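Aminotransferase, class I (Staphylococcus aureus, PDB 2O1B) probably catalyses the pyridoxal-5'-phosphate-dependent transfer of an amino group between an amino acid and a 2-oxo acid, as class I aminotransferases do. Local coordinates at residues H85-F90 and A289-A294; A89-I94 and D107-V112; F226-K231 and V311-R316; G335-W340 and R379-L384. One frame throughout, in Å; residues are numbered along the deposited sequence.

In the fold
Contacts 1 and 2 start from helix 88-102, share A89 and F90, and touch through E88, whose carboxylate meets K108 in a salt bridge; their centres are about 10 Å apart. Contacts 3 and 4 form a second pair, about 11 Å between centres, joined where F226 O meets G336 N in a probable hydrogen bond. The centres of one pair lie about 29 to 32 Å from those of the other. Contact 4 is wholly buried, a pair of strands bearing an arginine-tyrosine stack beside the cofactor. Contact 3, also buried, joins a loop to a helix mainly through aromatic rings. Contact 1 is largely buried yet relies on two short polar bonds, whereas contact 2, partly open, sets a lysine-glutamate cluster beside aliphatic packing.

Contact 1 of 4, residues H85-F90 and A289-A294; sequences HGKEAF and ALQDAA
The backbone N of K87 gives a short, almost perfectly straight hydrogen bond to Q291 OE1, 2.6 Å long with an angle of 178° at the hydrogen. It lies in the plane of the amide carbonyl and uses one of the oxygen's lone pairs. The other end of the same amide is also held, NE2 donating to M286 O, so both polar atoms of this buried side chain are satisfied and its flip is fixed. K87 makes a second polar link with its extended chain: NZ forms a salt bridge with D292 OD1 at 2.6 Å. The ammonium approaches from the syn side, 25° out of the carboxylate plane, and the two side chains cross at about a right angle. K87 NZ also lies 3.1 Å from D292 OD2. G86 comes close to the amide oxygen, its CA 3.4 Å from Q291 OE1, with backbone angles that suit glycine. Beyond the polar group comes F90, whose CG stands opposite the backbone N (chi1 -166°), directing the ring at helix 288-300. F90 CD2 lies 3.8 Å from Q291 CG, and Q291 O sits over one face of the ring. The far end of the ring meets A294, with F90 CZ 3.7 Å from A294 CB. K87 is the N-cap residue of helix 88-102, so Q291 and D292 together grip the very start of that helix. F90 packs further on I295 and L298 of helix 288-300 and on V262 and M286, while A289 and A293 turn to F69 of helix 63-72; helix 288-300 thus packs against both helix 63-72 and helix 88-102.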
loop_
_atom_site.group_PDB
_atom_site.type_symbol
_atom_site.label_atom_id
_atom_site.label_comp_id
_atom_site.label_asym_id
_atom_site.label_seq_id
_atom_site.Cartn_x
_atom_site.Cartn_y
_atom_site.Cartn_z
ATOM N N HIS A 85 -9.583 -8.337 -3.784
ATOM C CA HIS A 85 -10.330 -7.987 -2.578
ATOM C C HIS A 85 -10.267 -9.009 -1.451
ATOM O O HIS A 85 -10.976 -8.863 -0.460
ATOM C CB HIS A 85 -11.785 -7.669 -2.922
ATOM C CG HIS A 85 -11.927 -6.495 -3.827
ATOM N ND1 HIS A 85 -12.772 -6.490 -4.914
ATOM C CD2 HIS A 85 -11.286 -5.301 -3.840
ATOM C CE1 HIS A 85 -12.669 -5.332 -5.543
ATOM N NE2 HIS A 85 -11.774 -4.594 -4.910
ATOM N N GLY A 86 -9.423 -10.029 -1.594
ATOM C CA GLY A 86 -9.140 -10.923 -0.477
ATOM C C GLY A 86 -9.836 -12.258 -0.551
ATOM O O GLY A 86 -10.792 -12.433 -1.307
ATOM N N LYS A 87 -9.339 -13.206 0.238
ATOM C CA LYS A 87 -9.936 -14.534 0.328
ATOM C C LYS A 87 -11.328 -14.472 0.948
ATOM O O LYS A 87 -11.596 -13.646 1.823
ATOM C CB LYS A 87 -9.062 -15.451 1.182
ATOM C CG LYS A 87 -7.719 -15.801 0.569
ATOM C CD LYS A 87 -6.986 -16.786 1.440
ATOM C CE LYS A 87 -5.660 -17.113 0.837
ATOM N NZ LYS A 87 -5.017 -18.196 1.588
ATOM N N GLU A 88 -12.210 -15.355 0.491
ATOM C CA GLU A 88 -13.527 -15.515 1.100
ATOM C C GLU A 88 -13.436 -15.798 2.597
ATOM O O GLU A 88 -14.199 -15.238 3.392
ATOM C CB GLU A 88 -14.301 -16.632 0.408
ATOM C CG GLU A 88 -15.203 -16.145 -0.714
ATOM C CD GLU A 88 -16.349 -15.285 -0.199
ATOM O OE1 GLU A 88 -17.207 -15.810 0.556
ATOM O OE2 GLU A 88 -16.383 -14.083 -0.549
ATOM N N ALA A 89 -12.503 -16.668 2.972
ATOM C CA ALA A 89 -12.278 -17.004 4.376
ATOM C C ALA A 89 -11.876 -15.779 5.219
ATOM O O ALA A 89 -12.205 -15.716 6.400
ATOM C CB ALA A 89 -11.251 -18.107 4.499
ATOM N N PHE A 90 -11.177 -14.822 4.608
ATOM C CA PHE A 90 -10.781 -13.577 5.295
ATOM C C PHE A 90 -12.004 -12.686 5.455
ATOM O O PHE A 90 -12.317 -12.259 6.569
ATOM C CB PHE A 90 -9.613 -12.870 4.565
ATOM C CG PHE A 90 -8.906 -11.768 5.376
ATOM C CD1 PHE A 90 -9.121 -11.597 6.741
ATOM C CD2 PHE A 90 -7.994 -10.919 4.746
ATOM C CE1 PHE A 90 -8.470 -10.575 7.448
ATOM C CE2 PHE A 90 -7.326 -9.908 5.447
ATOM C CZ PHE A 90 -7.567 -9.737 6.795
ATOM N N ALA A 289 -0.537 -15.600 2.370
ATOM C CA ALA A 289 -0.051 -16.103 3.668
ATOM C C ALA A 289 -0.312 -15.104 4.809
ATOM O O ALA A 289 -0.613 -15.505 5.935
ATOM C CB ALA A 289 1.414 -16.456 3.586
ATOM N N LEU A 290 -0.202 -13.808 4.515
ATOM C CA LEU A 290 -0.593 -12.771 5.474
ATOM C C LEU A 290 -2.091 -12.833 5.748
ATOM O O LEU A 290 -2.538 -12.663 6.889
ATOM C CB LEU A 290 -0.178 -11.374 4.991
ATOM C CG LEU A 290 -0.572 -10.177 5.874
ATOM C CD1 LEU A 290 -0.054 -10.308 7.323
ATOM C CD2 LEU A 290 -0.124 -8.838 5.247
ATOM N N GLN A 291 -2.879 -13.087 4.708
ATOM C CA GLN A 291 -4.327 -13.250 4.900
ATOM C C GLN A 291 -4.653 -14.423 5.833
ATOM O O GLN A 291 -5.502 -14.298 6.719
ATOM C CB GLN A 291 -5.043 -13.428 3.557
ATOM C CG GLN A 291 -5.071 -12.191 2.654
ATOM C CD GLN A 291 -6.015 -12.386 1.493
ATOM O OE1 GLN A 291 -7.211 -12.612 1.696
ATOM N NE2 GLN A 291 -5.491 -12.319 0.271
ATOM N N ASP A 292 -3.972 -15.553 5.649
ATOM C CA ASP A 292 -4.194 -16.742 6.485
ATOM C C ASP A 292 -3.837 -16.514 7.965
ATOM O O ASP A 292 -4.569 -16.951 8.866
ATOM C CB ASP A 292 -3.415 -17.951 5.919
ATOM C CG ASP A 292 -3.997 -18.454 4.592
ATOM O OD1 ASP A 292 -5.055 -17.925 4.183
ATOM O OD2 ASP A 292 -3.406 -19.356 3.949
ATOM N N ALA A 293 -2.711 -15.842 8.214
ATOM C CA ALA A 293 -2.320 -15.472 9.569
ATOM C C ALA A 293 -3.358 -14.550 10.214
ATOM O O ALA A 293 -3.690 -14.712 11.381
ATOM C CB ALA A 293 -0.961 -14.810 9.558
ATOM N N ALA A 294 -3.862 -13.586 9.440
ATOM C CA ALA A 294 -4.922 -12.689 9.884
ATOM C C ALA A 294 -6.237 -13.421 10.209
ATOM O O ALA A 294 -6.906 -13.110 11.209
ATOM C CB ALA A 294 -5.151 -11.607 8.847
#

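Contact 2 of 4, residues A89-I94 and D107-V112; sequences AFKQAI and DKEDEV
K91 and K108 lie together at the closest approach of the two backbones, their CB atoms 4.0 Å apart. K91 runs on as an extended chain over the K108 carbonyl, its CD 3.6 Å from K108 O, and ends in a salt bridge: K91 NZ meets E109 OE1 at 2.6 Å on the syn lone pair. K108 bends instead at chi3 and chi4 (-74° and 80°), which folds its tail across Q92 and puts K108 CD 3.2 Å from Q92 OE1; Q92 NE2 is hydrogen-bonded to D96 OD1. The K108 ammonium finds its main partner in E88 OE1, and E109 OE2 is a second, long ion-pair partner. These acids probably offset the like charges of K91 and K108, whose NZ atoms are not in contact. Next to these charges V112 supplies the apolar part, its CG1 resting 3.6 Å from I94 CD1, while I94 also packs on F264 and V266 of strand 263-267. D107 shapes the turn, its OD1 accepting from E109 N at 2.8 Å and from D110 N, the donors coming from opposite faces of the carboxylate. The Asx turn lies in the loop connecting helix 88-102 to strand 112-115, an outermost strand of the seven-stranded mixed sheet that marks the large domain of fold-type I PLP enzymes.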
loop_
_atom_site.group_PDB
_atom_site.type_symbol
_atom_site.label_atom_id
_atom_site.label_comp_id
_atom_site.label_asym_id
_atom_site.label_seq_id
_atom_site.Cartn_x
_atom_site.Cartn_y
_atom_site.Cartn_z
ATOM N N ALA A 89 -12.503 -16.668 2.972
ATOM C CA ALA A 89 -12.278 -17.004 4.376
ATOM C C ALA A 89 -11.876 -15.779 5.219
ATOM O O ALA A 89 -12.205 -15.716 6.400
ATOM C CB ALA A 89 -11.251 -18.107 4.499
ATOM N N PHE A 90 -11.177 -14.822 4.608
ATOM C CA PHE A 90 -10.781 -13.577 5.295
ATOM C C PHE A 90 -12.004 -12.686 5.455
ATOM O O PHE A 90 -12.317 -12.259 6.569
ATOM C CB PHE A 90 -9.613 -12.870 4.565
ATOM C CG PHE A 90 -8.906 -11.768 5.376
ATOM C CD1 PHE A 90 -9.121 -11.597 6.741
ATOM C CD2 PHE A 90 -7.994 -10.919 4.746
ATOM C CE1 PHE A 90 -8.470 -10.575 7.448
ATOM C CE2 PHE A 90 -7.326 -9.908 5.447
ATOM C CZ PHE A 90 -7.567 -9.737 6.795
ATOM N N LYS A 91 -12.725 -12.444 4.358
ATOM C CA LYS A 91 -13.970 -11.660 4.433
ATOM C C LYS A 91 -14.922 -12.231 5.490
ATOM O O LYS A 91 -15.588 -11.491 6.217
ATOM C CB LYS A 91 -14.670 -11.632 3.074
ATOM C CG LYS A 91 -13.861 -11.005 1.946
ATOM C CD LYS A 91 -14.652 -11.092 0.654
ATOM C CE LYS A 91 -13.851 -10.593 -0.536
ATOM N NZ LYS A 91 -14.493 -11.030 -1.813
ATOM N N GLN A 92 -14.969 -13.559 5.559
ATOM C CA GLN A 92 -15.813 -14.274 6.501
ATOM C C GLN A 92 -15.324 -14.168 7.945
ATOM O O GLN A 92 -16.138 -14.085 8.864
ATOM C CB GLN A 92 -15.946 -15.739 6.088
ATOM C CG GLN A 92 -16.938 -16.535 6.924
ATOM C CD GLN A 92 -18.385 -16.137 6.667
ATOM O OE1 GLN A 92 -18.847 -16.163 5.533
ATOM N NE2 GLN A 92 -19.107 -15.793 7.724
ATOM N N ALA A 93 -14.006 -14.194 8.151
ATOM C CA ALA A 93 -13.447 -14.055 9.504
ATOM C C ALA A 93 -13.732 -12.659 10.052
ATOM O O ALA A 93 -13.928 -12.489 11.253
ATOM C CB ALA A 93 -11.953 -14.340 9.517
ATOM N N ILE A 94 -13.781 -11.685 9.149
ATOM C CA ILE A 94 -14.114 -10.307 9.485
ATOM C C ILE A 94 -15.565 -10.158 9.941
ATOM O O ILE A 94 -15.826 -9.569 10.993
ATOM C CB ILE A 94 -13.831 -9.346 8.297
ATOM C CG1 ILE A 94 -12.317 -9.176 8.096
ATOM C CG2 ILE A 94 -14.468 -7.982 8.540
ATOM C CD1 ILE A 94 -11.920 -8.594 6.740
ATOM N N ASP A 107 -22.266 -7.635 5.316
ATOM C CA ASP A 107 -22.204 -8.400 4.071
ATOM C C ASP A 107 -20.758 -8.471 3.563
ATOM O O ASP A 107 -20.087 -7.447 3.436
ATOM C CB ASP A 107 -23.124 -7.782 3.012
ATOM C CG ASP A 107 -23.121 -8.567 1.703
ATOM O OD1 ASP A 107 -22.090 -8.564 0.991
ATOM O OD2 ASP A 107 -24.158 -9.184 1.386
ATOM N N LYS A 108 -20.299 -9.681 3.254
ATOM C CA LYS A 108 -18.906 -9.909 2.854
ATOM C C LYS A 108 -18.469 -9.162 1.596
ATOM O O LYS A 108 -17.318 -8.746 1.487
ATOM C CB LYS A 108 -18.644 -11.396 2.650
ATOM C CG LYS A 108 -18.769 -12.249 3.885
ATOM C CD LYS A 108 -18.224 -13.657 3.615
ATOM C CE LYS A 108 -19.160 -14.490 2.744
ATOM N NZ LYS A 108 -19.004 -14.126 1.307
ATOM N N GLU A 109 -19.371 -9.001 0.641
ATOM C CA GLU A 109 -19.040 -8.281 -0.576
ATOM C C GLU A 109 -19.244 -6.786 -0.402
ATOM O O GLU A 109 -18.375 -5.983 -0.753
ATOM C CB GLU A 109 -19.873 -8.802 -1.754
ATOM C CG GLU A 109 -19.142 -9.713 -2.726
ATOM C CD GLU A 109 -18.151 -10.667 -2.065
ATOM O OE1 GLU A 109 -16.943 -10.497 -2.307
ATOM O OE2 GLU A 109 -18.571 -11.584 -1.314
ATOM N N ASP A 110 -20.382 -6.408 0.162
ATOM C CA ASP A 110 -20.813 -5.020 0.122
ATOM C C ASP A 110 -20.191 -4.155 1.210
ATOM O O ASP A 110 -20.069 -2.929 1.052
ATOM C CB ASP A 110 -22.341 -4.939 0.240
ATOM C CG ASP A 110 -23.067 -5.489 -0.985
ATOM O OD1 ASP A 110 -22.429 -5.687 -2.052
ATOM O OD2 ASP A 110 -24.296 -5.715 -0.874
ATOM N N GLU A 111 -19.846 -4.783 2.330
ATOM C CA GLU A 111 -19.576 -4.039 3.563
ATOM C C GLU A 111 -18.245 -4.381 4.235
ATOM O O GLU A 111 -18.049 -4.098 5.413
ATOM C CB GLU A 111 -20.760 -4.196 4.539
ATOM C CG GLU A 111 -22.068 -3.672 3.945
ATOM C CD GLU A 111 -23.300 -3.924 4.793
ATOM O OE1 GLU A 111 -23.372 -4.966 5.472
ATOM O OE2 GLU A 111 -24.221 -3.073 4.747
ATOM N N VAL A 112 -17.325 -4.961 3.466
ATOM C CA VAL A 112 -16.011 -5.340 3.966
ATOM C C VAL A 112 -14.921 -5.019 2.939
ATOM O O VAL A 112 -15.025 -5.420 1.780
ATOM C CB VAL A 112 -15.961 -6.853 4.312
ATOM C CG1 VAL A 112 -14.572 -7.245 4.730
ATOM C CG2 VAL A 112 -16.950 -7.197 5.422
#

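Contact 3 of 4, residues F226-K231 and V311-R316; sequences FGFDAK and VFKTRR
F228 turns its CG opposite its own carbonyl carbon (chi1 -61°), bringing the ring down on helix 302-325 between F312, K313 and R316. R316 arrives by a bend at chi3 (56°), which curls the guanidinium back so that one of its faces covers F228 CB, 3.6 Å from R316 NH1. The phenyl ring and the guanidinium are well inclined to each other and do not stack; NH1 itself is bonded to A333 O. On the K313 side the helix backbone comes over a face of the F228 ring, K313 CA lying 4.0 Å from the centroid in a CH-pi contact. The K313 chain then slides past F228 in the opposite direction and its NZ reaches F228 O at 3.0 Å, a weak hydrogen bond. The outer end of the F228 ring abuts F312, with F228 CE2 3.8 Å from F312 CB. F312 holds the next aromatic as well: F226 points its edge at the F312 face in an offset edge-to-face pair, centroids 5.6 Å apart and planes at 89°. The nearest atoms of that pair are F226 CE1 and F312 CD2, at 3.8 Å. F226 packs also on K253, a residue of the PLP pocket, and F312 on P57 and I337. Backbone bonds from F226 to G336 and from F228 to K334 tie the loop to the chain just ahead of strand 338-342. The loop follows strand 216-220 and the pocket residues D220, A222 and Y223, so this contact joins the cofactor site of a fold-type I aminotransferase to the long helix 302-325.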
loop_
_atom_site.group_PDB
_atom_site.type_symbol
_atom_site.label_atom_id
_atom_site.label_comp_id
_atom_site.label_asym_id
_atom_site.label_seq_id
_atom_site.Cartn_x
_atom_site.Cartn_y
_atom_site.Cartn_z
ATOM N N PHE A 226 -8.748 -2.217 23.662
ATOM C CA PHE A 226 -8.249 -1.638 24.905
ATOM C C PHE A 226 -9.330 -0.714 25.503
ATOM O O PHE A 226 -9.399 0.476 25.196
ATOM C CB PHE A 226 -6.914 -0.905 24.628
ATOM C CG PHE A 226 -5.855 -1.783 23.957
ATOM C CD1 PHE A 226 -4.884 -2.434 24.713
ATOM C CD2 PHE A 226 -5.850 -1.968 22.565
ATOM C CE1 PHE A 226 -3.920 -3.247 24.100
ATOM C CE2 PHE A 226 -4.904 -2.778 21.951
ATOM C CZ PHE A 226 -3.931 -3.427 22.729
ATOM N N GLY A 227 -10.197 -1.298 26.338
ATOM C CA GLY A 227 -11.291 -0.565 26.978
ATOM C C GLY A 227 -11.226 -0.945 28.431
ATOM O O GLY A 227 -11.401 -2.120 28.768
ATOM N N PHE A 228 -10.919 0.023 29.288
ATOM C CA PHE A 228 -10.473 -0.308 30.644
ATOM C C PHE A 228 -11.598 -0.537 31.639
ATOM O O PHE A 228 -11.574 -1.515 32.374
ATOM C CB PHE A 228 -9.453 0.718 31.160
ATOM C CG PHE A 228 -8.195 0.783 30.326
ATOM C CD1 PHE A 228 -7.573 1.987 30.076
ATOM C CD2 PHE A 228 -7.655 -0.381 29.771
ATOM C CE1 PHE A 228 -6.407 2.036 29.294
ATOM C CE2 PHE A 228 -6.499 -0.343 28.977
ATOM C CZ PHE A 228 -5.876 0.857 28.747
ATOM N N ASP A 229 -12.587 0.346 31.645
ATOM C CA ASP A 229 -13.706 0.216 32.575
ATOM C C ASP A 229 -15.005 -0.236 31.896
ATOM O O ASP A 229 -16.043 -0.356 32.546
ATOM C CB ASP A 229 -13.931 1.526 33.327
ATOM C CG ASP A 229 -14.727 1.333 34.616
ATOM O OD1 ASP A 229 -15.575 2.204 34.919
ATOM O OD2 ASP A 229 -14.506 0.320 35.332
ATOM N N ALA A 230 -14.929 -0.479 30.589
ATOM C CA ALA A 230 -16.081 -0.824 29.766
ATOM C C ALA A 230 -15.562 -1.170 28.372
ATOM O O ALA A 230 -14.621 -0.535 27.884
ATOM C CB ALA A 230 -17.056 0.350 29.694
ATOM N N LYS A 231 -16.155 -2.192 27.756
ATOM C CA LYS A 231 -15.806 -2.593 26.391
ATOM C C LYS A 231 -16.148 -1.441 25.464
ATOM O O LYS A 231 -17.234 -0.894 25.541
ATOM C CB LYS A 231 -16.591 -3.840 25.979
ATOM C CG LYS A 231 -16.378 -4.268 24.525
ATOM C CD LYS A 231 -16.687 -5.759 24.318
ATOM C CE LYS A 231 -16.310 -6.225 22.905
ATOM N NZ LYS A 231 -14.837 -6.032 22.600
ATOM N N VAL A 311 -3.939 -6.082 30.754
ATOM C CA VAL A 311 -2.525 -5.778 31.013
ATOM C C VAL A 311 -2.272 -4.271 30.991
ATOM O O VAL A 311 -1.567 -3.738 31.845
ATOM C CB VAL A 311 -1.585 -6.508 30.018
ATOM C CG1 VAL A 311 -0.226 -5.816 29.927
ATOM C CG2 VAL A 311 -1.410 -7.999 30.422
ATOM N N PHE A 312 -2.871 -3.580 30.029
ATOM C CA PHE A 312 -2.710 -2.130 29.952
ATOM C C PHE A 312 -3.518 -1.379 31.001
ATOM O O PHE A 312 -3.102 -0.313 31.478
ATOM C CB PHE A 312 -2.948 -1.630 28.529
ATOM C CG PHE A 312 -1.752 -1.819 27.647
ATOM C CD1 PHE A 312 -0.826 -0.797 27.487
ATOM C CD2 PHE A 312 -1.503 -3.048 27.037
ATOM C CE1 PHE A 312 0.308 -0.979 26.701
ATOM C CE2 PHE A 312 -0.376 -3.235 26.255
ATOM C CZ PHE A 312 0.529 -2.196 26.080
ATOM N N LYS A 313 -4.649 -1.962 31.389
ATOM C CA LYS A 313 -5.471 -1.428 32.462
ATOM C C LYS A 313 -4.667 -1.274 33.750
ATOM O O LYS A 313 -4.640 -0.189 34.342
ATOM C CB LYS A 313 -6.675 -2.330 32.691
ATOM C CG LYS A 313 -7.646 -1.841 33.740
ATOM C CD LYS A 313 -8.724 -2.886 33.921
ATOM C CE LYS A 313 -9.835 -2.387 34.807
ATOM N NZ LYS A 313 -11.030 -3.278 34.678
ATOM N N THR A 314 -4.005 -2.347 34.183
ATOM C CA THR A 314 -3.222 -2.288 35.418
ATOM C C THR A 314 -1.950 -1.444 35.249
ATOM O O THR A 314 -1.607 -0.661 36.132
ATOM C CB THR A 314 -2.898 -3.689 36.007
ATOM O OG1 THR A 314 -1.693 -4.199 35.435
ATOM C CG2 THR A 314 -4.029 -4.664 35.770
ATOM N N ARG A 315 -1.262 -1.595 34.117
ATOM C CA ARG A 315 -0.135 -0.719 33.795
ATOM C C ARG A 315 -0.535 0.755 33.977
ATOM O O ARG A 315 0.215 1.541 34.560
ATOM C CB ARG A 315 0.363 -0.959 32.368
ATOM C CG ARG A 315 1.277 -2.154 32.218
ATOM C CD ARG A 315 1.719 -2.291 30.774
ATOM N NE ARG A 315 2.591 -3.443 30.596
ATOM C CZ ARG A 315 3.157 -3.794 29.447
ATOM N NH1 ARG A 315 2.955 -3.080 28.346
ATOM N NH2 ARG A 315 3.931 -4.866 29.404
ATOM N N ARG A 316 -1.729 1.099 33.500
ATOM C CA ARG A 316 -2.302 2.438 33.656
ATOM C C ARG A 316 -2.553 2.765 35.129
ATOM O O ARG A 316 -2.232 3.864 35.594
ATOM C CB ARG A 316 -3.613 2.546 32.875
ATOM C CG ARG A 316 -4.310 3.896 32.986
ATOM C CD ARG A 316 -5.817 3.769 32.827
ATOM N NE ARG A 316 -6.422 2.828 33.780
ATOM C CZ ARG A 316 -7.733 2.688 33.985
ATOM N NH1 ARG A 316 -8.611 3.437 33.316
ATOM N NH2 ARG A 316 -8.170 1.791 34.857
#

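Contact 4 of 4, residues G335-W340 and R379-L384; sequences GGIYVW and RISLAL
Y338 and S381, V339 and I380, and W340 and R379 pair as antiparallel neighbours, the strand directions 157° apart, with V339-I380 hydrogen-bonded and the flanking pairs non-hydrogen-bonded. These are the two central strands of the four-stranded antiparallel sheet in the small C-terminal domain of fold-type I aminotransferases. V339 N donates to I380 O at 2.8 Å and I380 N returns the bond to V339 O. Past the strand ends L382 N meets I337 O at 2.9 Å, the bond running nearly straight at 169°. On the face carrying Y338, W340, R379 and S381 the R379 guanidinium stacks flat on the Y338 ring, centres 4.1 Å apart and planes 15° apart. A bend at chi3 of R379 lays the chain down along the ring, and R379 CD makes a CH-pi contact 3.7 Å from its centroid. I337 CG1 covers the opposite face over its centre, so the tyrosine is clamped between isoleucine and arginine. Two pocket residues fix the polar ends, N192 OD1 bonding R379 NH1 and Y223 OH bonding Y338 OH. With the Y338 side chain about 4 Å from PLP, R379 is probably the counterpart of the arginine that binds the substrate alpha-carboxylate in related aminotransferases. On the face of V339 and I380, V339 CG2 touches L382 CD1 at 3.8 Å, and F319 of helix 302-325 packs on I380 and L382. At the strand exit S381 OG, also bonded to V54 O, closes an ST turn by accepting from A383 N at 3.1 Å.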
loop_
_atom_site.group_PDB
_atom_site.type_symbol
_atom_site.label_atom_id
_atom_site.label_comp_id
_atom_site.label_asym_id
_atom_site.label_seq_id
_atom_site.Cartn_x
_atom_site.Cartn_y
_atom_site.Cartn_z
ATOM N N GLY A 335 -9.080 4.235 27.717
ATOM C CA GLY A 335 -8.696 3.175 26.793
ATOM C C GLY A 335 -7.413 3.519 26.054
ATOM O O GLY A 335 -6.801 4.570 26.292
ATOM N N GLY A 336 -6.993 2.628 25.159
ATOM C CA GLY A 336 -5.743 2.822 24.433
ATOM C C GLY A 336 -4.555 2.423 25.280
ATOM O O GLY A 336 -4.703 1.698 26.255
ATOM N N ILE A 337 -3.372 2.902 24.912
ATOM C CA ILE A 337 -2.145 2.467 25.564
ATOM C C ILE A 337 -1.306 3.641 26.128
ATOM O O ILE A 337 -0.141 3.456 26.462
ATOM C CB ILE A 337 -1.289 1.582 24.605
ATOM C CG1 ILE A 337 -0.846 2.378 23.369
ATOM C CG2 ILE A 337 -2.064 0.293 24.197
ATOM C CD1 ILE A 337 0.184 1.672 22.528
ATOM N N TYR A 338 -1.908 4.829 26.239
ATOM C CA TYR A 338 -1.176 6.037 26.648
ATOM C C TYR A 338 -1.748 6.738 27.884
ATOM O O TYR A 338 -2.904 6.511 28.268
ATOM C CB TYR A 338 -1.113 7.058 25.503
ATOM C CG TYR A 338 -0.894 6.485 24.123
ATOM C CD1 TYR A 338 0.393 6.239 23.641
ATOM C CD2 TYR A 338 -1.975 6.214 23.283
ATOM C CE1 TYR A 338 0.600 5.720 22.361
ATOM C CE2 TYR A 338 -1.778 5.696 22.005
ATOM C CZ TYR A 338 -0.488 5.457 21.549
ATOM O OH TYR A 338 -0.290 4.946 20.280
ATOM N N VAL A 339 -0.934 7.600 28.502
ATOM C CA VAL A 339 -1.463 8.632 29.405
ATOM C C VAL A 339 -1.159 10.032 28.834
ATOM O O VAL A 339 -0.072 10.277 28.319
ATOM C CB VAL A 339 -0.988 8.445 30.876
ATOM C CG1 VAL A 339 -1.609 9.499 31.812
ATOM C CG2 VAL A 339 -1.354 7.050 31.383
ATOM N N TRP A 340 -2.157 10.910 28.892
ATOM C CA TRP A 340 -2.113 12.277 28.347
ATOM C C TRP A 340 -1.788 13.164 29.542
ATOM O O TRP A 340 -2.624 13.345 30.432
ATOM C CB TRP A 340 -3.495 12.583 27.738
ATOM C CG TRP A 340 -3.746 13.862 26.964
ATOM C CD1 TRP A 340 -4.775 14.737 27.169
ATOM C CD2 TRP A 340 -3.028 14.357 25.822
ATOM N NE1 TRP A 340 -4.738 15.755 26.247
ATOM C CE2 TRP A 340 -3.680 15.543 25.401
ATOM C CE3 TRP A 340 -1.909 13.909 25.106
ATOM C CZ2 TRP A 340 -3.224 16.306 24.324
ATOM C CZ3 TRP A 340 -1.453 14.671 24.023
ATOM C CH2 TRP A 340 -2.107 15.855 23.645
ATOM N N ARG A 379 2.142 12.929 25.326
ATOM C CA ARG A 379 1.607 11.575 25.301
ATOM C C ARG A 379 2.665 10.583 25.776
ATOM O O ARG A 379 3.819 10.609 25.328
ATOM C CB ARG A 379 1.152 11.227 23.881
ATOM C CG ARG A 379 0.238 10.009 23.776
ATOM C CD ARG A 379 0.127 9.552 22.316
ATOM N NE ARG A 379 1.390 8.988 21.837
ATOM C CZ ARG A 379 1.607 8.523 20.605
ATOM N NH1 ARG A 379 0.638 8.527 19.689
ATOM N NH2 ARG A 379 2.798 8.032 20.288
ATOM N N ILE A 380 2.262 9.710 26.683
ATOM C CA ILE A 380 3.183 8.799 27.347
ATOM C C ILE A 380 2.711 7.377 27.102
ATOM O O ILE A 380 1.601 7.008 27.496
ATOM C CB ILE A 380 3.258 9.105 28.857
ATOM C CG1 ILE A 380 4.027 10.421 29.083
ATOM C CG2 ILE A 380 3.878 7.941 29.627
ATOM C CD1 ILE A 380 4.044 10.901 30.517
ATOM N N SER A 381 3.543 6.594 26.424
ATOM C CA SER A 381 3.192 5.215 26.088
ATOM C C SER A 381 3.490 4.257 27.228
ATOM O O SER A 381 4.602 4.234 27.758
ATOM C CB SER A 381 3.941 4.762 24.847
ATOM O OG SER A 381 3.681 3.389 24.575
ATOM N N LEU A 382 2.491 3.457 27.585
ATOM C CA LEU A 382 2.647 2.448 28.625
ATOM C C LEU A 382 3.093 1.110 28.021
ATOM O O LEU A 382 3.088 0.083 28.688
ATOM C CB LEU A 382 1.341 2.291 29.409
ATOM C CG LEU A 382 0.802 3.527 30.143
ATOM C CD1 LEU A 382 -0.707 3.419 30.327
ATOM C CD2 LEU A 382 1.502 3.737 31.474
ATOM N N ALA A 383 3.486 1.146 26.751
ATOM C CA ALA A 383 3.829 -0.054 26.001
ATOM C C ALA A 383 5.309 -0.405 26.134
ATOM O O ALA A 383 6.046 -0.455 25.145
ATOM C CB ALA A 383 3.443 0.123 24.559
ATOM N N LEU A 384 5.735 -0.636 27.369
ATOM C CA LEU A 384 7.116 -0.981 27.663
ATOM C C LEU A 384 7.112 -1.891 28.869
ATOM O O LEU A 384 6.105 -1.966 29.585
ATOM C CB LEU A 384 7.948 0.268 27.986
ATOM C CG LEU A 384 8.121 1.395 26.964
ATOM C CD1 LEU A 384 8.292 2.736 27.669
ATOM C CD2 LEU A 384 9.287 1.110 26.001
#